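Local coordinates for protein autotransporter adhesin (Vibrio vulnificus, PDB 4ERR) that forms the four-helical-bundle membrane localization domain of the MARTX toxin effector domain DUF5, which directs it to membranes, probably those of the host cell, at the interface of chains A and B. Sequence-based numbering; all coordinates share one arbitrary frame. Chains: chain A/B, Autotransporter adhesin.

Contact 1: the interface of chains A and B. Residues chain A 74, 77-78, 81; chain B 47, 50-51, 54.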
ATOM      1  N   LYS A  74      -8.990  13.680   0.797  0.50 26.44           N
ATOM      2  CA  LYS A  74      -9.756  14.249  -0.316  0.50 28.40           C
ATOM      3  C   LYS A  74     -11.075  14.855   0.208  0.50 28.91           C
ATOM      4  O   LYS A  74     -11.372  16.050  -0.020  0.50 27.27           O
ATOM      5  CB  LYS A  74     -10.010  13.184  -1.375  0.50 29.38           C
ATOM      6  CG  LYS A  74     -10.411  13.722  -2.756  0.50 32.74           C
ATOM      7  CD  LYS A  74     -10.526  12.584  -3.731  0.50 35.93           C
ATOM      8  CE  LYS A  74     -11.408  12.937  -4.922  0.50 38.66           C
ATOM      9  NZ  LYS A  74     -10.888  14.101  -5.644  0.50 40.37           N
ATOM     10  N   VAL A  77     -10.570  18.136   1.746  1.00 31.39           N
ATOM     11  CA  VAL A  77     -10.304  19.174   0.752  1.00 33.52           C
ATOM     12  C   VAL A  77     -11.566  19.565  -0.027  1.00 36.57           C
ATOM     13  O   VAL A  77     -11.815  20.751  -0.246  1.00 38.67           O
ATOM     14  CB  VAL A  77      -9.196  18.765  -0.211  1.00 32.87           C
ATOM     15  CG1 VAL A  77      -8.993  19.854  -1.298  1.00 36.66           C
ATOM     16  CG2 VAL A  77      -7.928  18.539   0.572  1.00 31.15           C
ATOM     17  N   THR A  78     -12.314  18.567  -0.487  1.00 37.33           N
ATOM     18  CA  THR A  78     -13.583  18.793  -1.191  1.00 41.60           C
ATOM     19  C   THR A  78     -14.519  19.657  -0.367  1.00 43.06           C
ATOM     20  O   THR A  78     -15.180  20.545  -0.905  1.00 44.05           O
ATOM     21  CB  THR A  78     -14.281  17.462  -1.510  1.00 42.51           C
ATOM     22  OG1 THR A  78     -13.511  16.753  -2.494  1.00 44.96           O
ATOM     23  CG2 THR A  78     -15.690  17.684  -2.032  1.00 45.34           C
ATOM     24  N   LEU A  81     -13.388  23.292  -0.117  1.00 49.56           N
ATOM     25  CA  LEU A  81     -13.579  24.023  -1.372  1.00 51.65           C
ATOM     26  C   LEU A  81     -15.052  24.252  -1.680  1.00 55.16           C
ATOM     27  O   LEU A  81     -15.418  25.333  -2.140  1.00 56.86           O
ATOM     28  CB  LEU A  81     -12.947  23.274  -2.555  1.00 50.30           C
ATOM     29  CG  LEU A  81     -11.425  23.313  -2.706  1.00 48.54           C
ATOM     30  CD1 LEU A  81     -10.965  22.255  -3.704  1.00 48.82           C
ATOM     31  CD2 LEU A  81     -10.951  24.707  -3.121  1.00 49.58           C
TER
ATOM     32  N   SER B  47      -5.462  24.296  -3.072  1.00 26.18           N
ATOM     33  CA  SER B  47      -6.370  23.226  -2.684  1.00 27.60           C
ATOM     34  C   SER B  47      -6.978  22.540  -3.892  1.00 27.39           C
ATOM     35  O   SER B  47      -7.093  21.327  -3.923  1.00 27.94           O
ATOM     36  CB  SER B  47      -7.461  23.750  -1.748  1.00 30.12           C
ATOM     37  OG  SER B  47      -6.871  24.219  -0.553  1.00 31.97           O
ATOM     38  N   LEU B  50      -4.241  20.285  -5.152  1.00 24.00           N
ATOM     39  CA  LEU B  50      -4.104  19.139  -4.261  1.00 22.64           C
ATOM     40  C   LEU B  50      -5.161  18.074  -4.605  1.00 24.41           C
ATOM     41  O   LEU B  50      -4.849  16.888  -4.738  1.00 24.16           O
ATOM     42  CB  LEU B  50      -4.246  19.581  -2.804  1.00 22.39           C
ATOM     43  CG  LEU B  50      -4.239  18.485  -1.754  1.00 21.86           C
ATOM     44  CD1 LEU B  50      -2.951  17.693  -1.810  1.00 24.49           C
ATOM     45  CD2 LEU B  50      -4.453  19.106  -0.385  1.00 25.07           C
ATOM     46  N   ASN B  51      -6.397  18.512  -4.757  1.00 25.52           N
ATOM     47  CA  ASN B  51      -7.459  17.599  -5.070  1.00 28.70           C
ATOM     48  C   ASN B  51      -7.214  16.836  -6.380  1.00 27.37           C
ATOM     49  O   ASN B  51      -7.442  15.621  -6.463  1.00 26.64           O
ATOM     50  CB  ASN B  51      -8.811  18.300  -5.055  1.00 31.32           C
ATOM     51  CG  ASN B  51      -9.849  17.448  -4.393  1.00 39.76           C
ATOM     52  OD1 ASN B  51      -9.829  17.278  -3.172  1.00 48.47           O
ATOM     53  ND2 ASN B  51     -10.722  16.860  -5.184  1.00 47.07           N
ATOM     54  N   ILE B  54      -4.490  14.177  -5.747  1.00 24.04           N
ATOM     55  CA  ILE B  54      -5.060  13.010  -5.021  1.00 24.23           C
ATOM     56  C   ILE B  54      -5.879  12.166  -5.995  1.00 25.25           C
ATOM     57  O   ILE B  54      -5.710  10.957  -6.063  1.00 26.83           O
ATOM     58  CB  ILE B  54      -5.927  13.417  -3.829  1.00 24.92           C
ATOM     59  CG1 ILE B  54      -5.096  14.198  -2.801  1.00 23.79           C
ATOM     60  CG2 ILE B  54      -6.553  12.167  -3.183  1.00 26.58           C
ATOM     61  CD1 ILE B  54      -5.911  14.905  -1.733  1.00 28.01           C
TER
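A:Lys74 and A:Val77 of helix 65-81 meet B:Asn51 of helix 41-60. This is an antiparallel helix-helix patch, and its twin recurs with the chains exchanged. CB of A:Lys74 lies 4.0 Å from CG2 of B:Ile54. CG passes to one side of the B:Asn51 amide, 3.6 Å from its OD1. CD continues past the same B:Ile54 CG2 methyl. CE approaches the asparagine ND2. The aliphatic stem is nearly extended up to a bend at its last torsion (chi4 59°), and this bend brings the terminal amino nitrogen NZ to the amide. NZ of A:Lys74 then sits 2.8 Å from ND2 of B:Asn51. As modelled, two nitrogen donors face each other without a hydrogen bond. The assignment of the amide ends is therefore doubtful, and a flipped amide would instead place OD1 beside NZ, where it could accept.

A:Val77 covers the other end of the amide. Its CG1 methyl is 3.3 Å from the modelled OD1 of B:Asn51. CG1 points away from the valine's own backbone nitrogen (chi1 177°), which also brings it near the carbonyl oxygen of B:Ser47. The second branch, CG2, meets CD2 of B:Leu50 at 3.6 Å. The side chains of B:Asn51 and A:Lys74 cross at about a right angle, while those of B:Asn51 and A:Val77 slide past each other in opposite directions. A:Thr78 adds a looser flank, with its hydroxyl OG1 near both ends of the amide. At the C-terminal end of the chain A helix, CD2 of A:Leu81 rests 3.9 Å from CB of B:Ser47.

Contact 2: the interface of chains A and B. Residues chain A 66-67, 70; chain B 21, 57-58, 61-62.
A:Asn67 joins B:Tyr57 and B:His61 through both ends of its side-chain amide. In this patch of the two-fold interface, the start of helix 65-81 meets the end of helix 41-60 and the loop after it. The phenol hydroxyl OH of B:Tyr57 donates to OD1 of A:Asn67 at 2.8 Å. It arrives in the carbonyl plane, on a lone pair. The ND2 end donates to the backbone carbonyl oxygen O of B:His61 at 3.1 Å. That bond is moderately bent (148° at the hydrogen), and the acceptor lies close to the amide plane. The two bonds use different ends of the amide and fix its rotation. The modelled orientation fits both partners: exchanging the ends would set the amide oxygen against the B:His61 carbonyl oxygen, two acceptors.

The tyrosine ring is contacted on both faces. From chain A, the CD1 methyl of A:Leu70 sits over one face, 3.8 Å from the ring centroid, in a CH-pi contact. On the opposite face, within chain B, CB of B:His61 lies 4.1 Å above the ring plane. The amide carbon CG of A:Asn67 is at the ring edge, with the amide and ring planes turned 54° apart. The phenol extends from helix 41-60 toward chain A because its CG is anti to the backbone nitrogen (chi1 172°).

A:Arg66 flanks the phenol hydroxyl. Its CD methylene approaches OH, and its chain bends about the CG-CD bond, which sets the direction of NE and the guanidinium. The guanidinium then has the tyrosine OH at its edge and CG2 of B:Ile21 near NH1.

Further out, B:Ile58 brings its CD1 toward the amide nitrogen of A:Asn67, while B:Pro62 follows the accepting carbonyl in the chain. B:His61 is itself backed by helix 7-37: CA of B:Ile21 lies over the centre of the imidazole ring, 4.0 Å above its plane.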
ATOM      1  N   ARG A  66      -1.883   4.185   3.631  1.00 22.06           N
ATOM      2  CA  ARG A  66      -1.717   5.445   2.931  1.00 22.59           C
ATOM      3  C   ARG A  66      -2.934   5.808   2.099  1.00 22.35           C
ATOM      4  O   ARG A  66      -3.471   6.920   2.200  1.00 22.02           O
ATOM      5  CB  ARG A  66      -0.466   5.343   2.047  1.00 23.61           C
ATOM      6  CG  ARG A  66      -0.207   6.577   1.302  1.00 26.18           C
ATOM      7  CD  ARG A  66       0.789   6.323   0.214  1.00 25.54           C
ATOM      8  NE  ARG A  66       2.106   6.009   0.735  1.00 25.13           N
ATOM      9  CZ  ARG A  66       3.144   5.658  -0.025  1.00 27.75           C
ATOM     10  NH1 ARG A  66       2.999   5.510  -1.333  1.00 31.42           N
ATOM     11  NH2 ARG A  66       4.323   5.437   0.524  1.00 33.10           N
ATOM     12  N   ASN A  67      -3.410   4.843   1.323  1.00 21.16           N
ATOM     13  CA  ASN A  67      -4.532   5.095   0.427  1.00 22.44           C
ATOM     14  C   ASN A  67      -5.806   5.375   1.220  1.00 22.23           C
ATOM     15  O   ASN A  67      -6.596   6.245   0.831  1.00 24.17           O
ATOM     16  CB  ASN A  67      -4.690   3.989  -0.603  1.00 23.42           C
ATOM     17  CG  ASN A  67      -3.692   4.161  -1.781  1.00 25.99           C
ATOM     18  OD1 ASN A  67      -2.522   4.526  -1.565  1.00 26.52           O
ATOM     19  ND2 ASN A  67      -4.156   3.966  -2.999  1.00 27.92           N
ATOM     20  N   LEU A  70      -5.542   8.932   2.413  1.00 21.29           N
ATOM     21  CA  LEU A  70      -5.688   9.852   1.272  1.00 22.64           C
ATOM     22  C   LEU A  70      -7.132  10.066   0.889  1.00 24.64           C
ATOM     23  O   LEU A  70      -7.515  11.188   0.529  1.00 25.89           O
ATOM     24  CB  LEU A  70      -4.877   9.347   0.064  1.00 22.76           C
ATOM     25  CG  LEU A  70      -3.364   9.580   0.179  1.00 23.06           C
ATOM     26  CD1 LEU A  70      -2.632   8.918  -1.040  1.00 30.26           C
ATOM     27  CD2 LEU A  70      -2.982  11.089   0.248  1.00 23.92           C
TER
ATOM     28  N   ILE B  21       5.041   4.977  -6.959  1.00 26.03           N
ATOM     29  CA  ILE B  21       3.921   5.322  -6.095  1.00 24.26           C
ATOM     30  C   ILE B  21       4.414   6.319  -5.062  1.00 23.26           C
ATOM     31  O   ILE B  21       3.758   7.323  -4.802  1.00 24.69           O
ATOM     32  CB  ILE B  21       3.319   4.074  -5.401  1.00 24.01           C
ATOM     33  CG1 ILE B  21       2.881   3.031  -6.437  1.00 25.13           C
ATOM     34  CG2 ILE B  21       2.122   4.457  -4.522  1.00 24.90           C
ATOM     35  CD1 ILE B  21       2.293   1.773  -5.851  1.00 26.49           C
ATOM     36  N   TYR B  57      -3.593  10.280  -8.348  1.00 26.01           N
ATOM     37  CA  TYR B  57      -2.933   9.222  -7.627  1.00 25.55           C
ATOM     38  C   TYR B  57      -3.862   8.020  -7.428  1.00 27.29           C
ATOM     39  O   TYR B  57      -3.460   6.895  -7.669  1.00 28.95           O
ATOM     40  CB  TYR B  57      -2.395   9.772  -6.272  1.00 24.48           C
ATOM     41  CG  TYR B  57      -1.839   8.718  -5.337  1.00 24.11           C
ATOM     42  CD1 TYR B  57      -2.694   7.907  -4.593  1.00 26.92           C
ATOM     43  CD2 TYR B  57      -0.465   8.543  -5.164  1.00 24.38           C
ATOM     44  CE1 TYR B  57      -2.209   6.927  -3.758  1.00 27.14           C
ATOM     45  CE2 TYR B  57       0.030   7.566  -4.300  1.00 24.99           C
ATOM     46  CZ  TYR B  57      -0.842   6.762  -3.599  1.00 25.37           C
ATOM     47  OH  TYR B  57      -0.309   5.786  -2.767  1.00 25.97           O
ATOM     48  N   ILE B  58      -5.087   8.252  -6.971  0.50 27.92           N
ATOM     49  CA  ILE B  58      -6.007   7.143  -6.691  0.50 29.54           C
ATOM     50  C   ILE B  58      -6.351   6.367  -7.968  0.50 30.98           C
ATOM     51  O   ILE B  58      -6.602   5.155  -7.910  0.50 32.61           O
ATOM     52  CB  ILE B  58      -7.256   7.635  -5.935  0.50 29.64           C
ATOM     53  CG1 ILE B  58      -6.856   8.214  -4.564  0.50 27.72           C
ATOM     54  CG2 ILE B  58      -8.277   6.511  -5.770  0.50 31.13           C
ATOM     55  CD1 ILE B  58      -6.585   7.184  -3.488  0.50 29.71           C
ATOM     56  N   HIS B  61      -2.529   4.653  -8.935  1.00 32.50           N
ATOM     57  CA  HIS B  61      -1.879   3.772  -7.955  1.00 32.01           C
ATOM     58  C   HIS B  61      -2.857   3.123  -6.964  1.00 32.82           C
ATOM     59  O   HIS B  61      -2.774   3.333  -5.748  1.00 32.99           O
ATOM     60  CB  HIS B  61      -0.842   4.577  -7.179  1.00 31.00           C
ATOM     61  CG  HIS B  61       0.127   5.334  -8.038  1.00 30.05           C
ATOM     62  ND1 HIS B  61       1.015   4.719  -8.897  1.00 28.72           N
ATOM     63  CD2 HIS B  61       0.407   6.663  -8.098  1.00 31.14           C
ATOM     64  CE1 HIS B  61       1.781   5.641  -9.464  1.00 30.44           C
ATOM     65  NE2 HIS B  61       1.407   6.830  -9.020  1.00 30.89           N
ATOM     66  N   PRO B  62      -3.774   2.302  -7.471  1.00 35.03           N
ATOM     67  CA  PRO B  62      -4.786   1.647  -6.629  1.00 36.31           C
ATOM     68  C   PRO B  62      -4.236   0.561  -5.701  1.00 35.79           C
ATOM     69  O   PRO B  62      -4.852   0.262  -4.659  1.00 37.48           O
ATOM     70  CB  PRO B  62      -5.737   1.024  -7.659  1.00 37.75           C
ATOM     71  CG  PRO B  62      -4.877   0.813  -8.881  1.00 37.41           C
ATOM     72  CD  PRO B  62      -3.890   1.929  -8.886  1.00 36.17           C
TER

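The C-alpha centres of contact 1 and contact 2 are about 14 Å apart. Both use helix 65-81 of chain A and helix 41-60 of chain B. The pairing is antiparallel: the C-terminal part of the chain A helix meets the middle turns of the chain B helix, and its N-terminal part meets the end of that helix and the residues after it. Contact 1 is mainly packing, whereas contact 2 adds firm hydrogen bonds. Two-fold symmetry repeats both patches. They join the two copies in the crystal, but the structure alone does not show whether this dimer forms in the toxin.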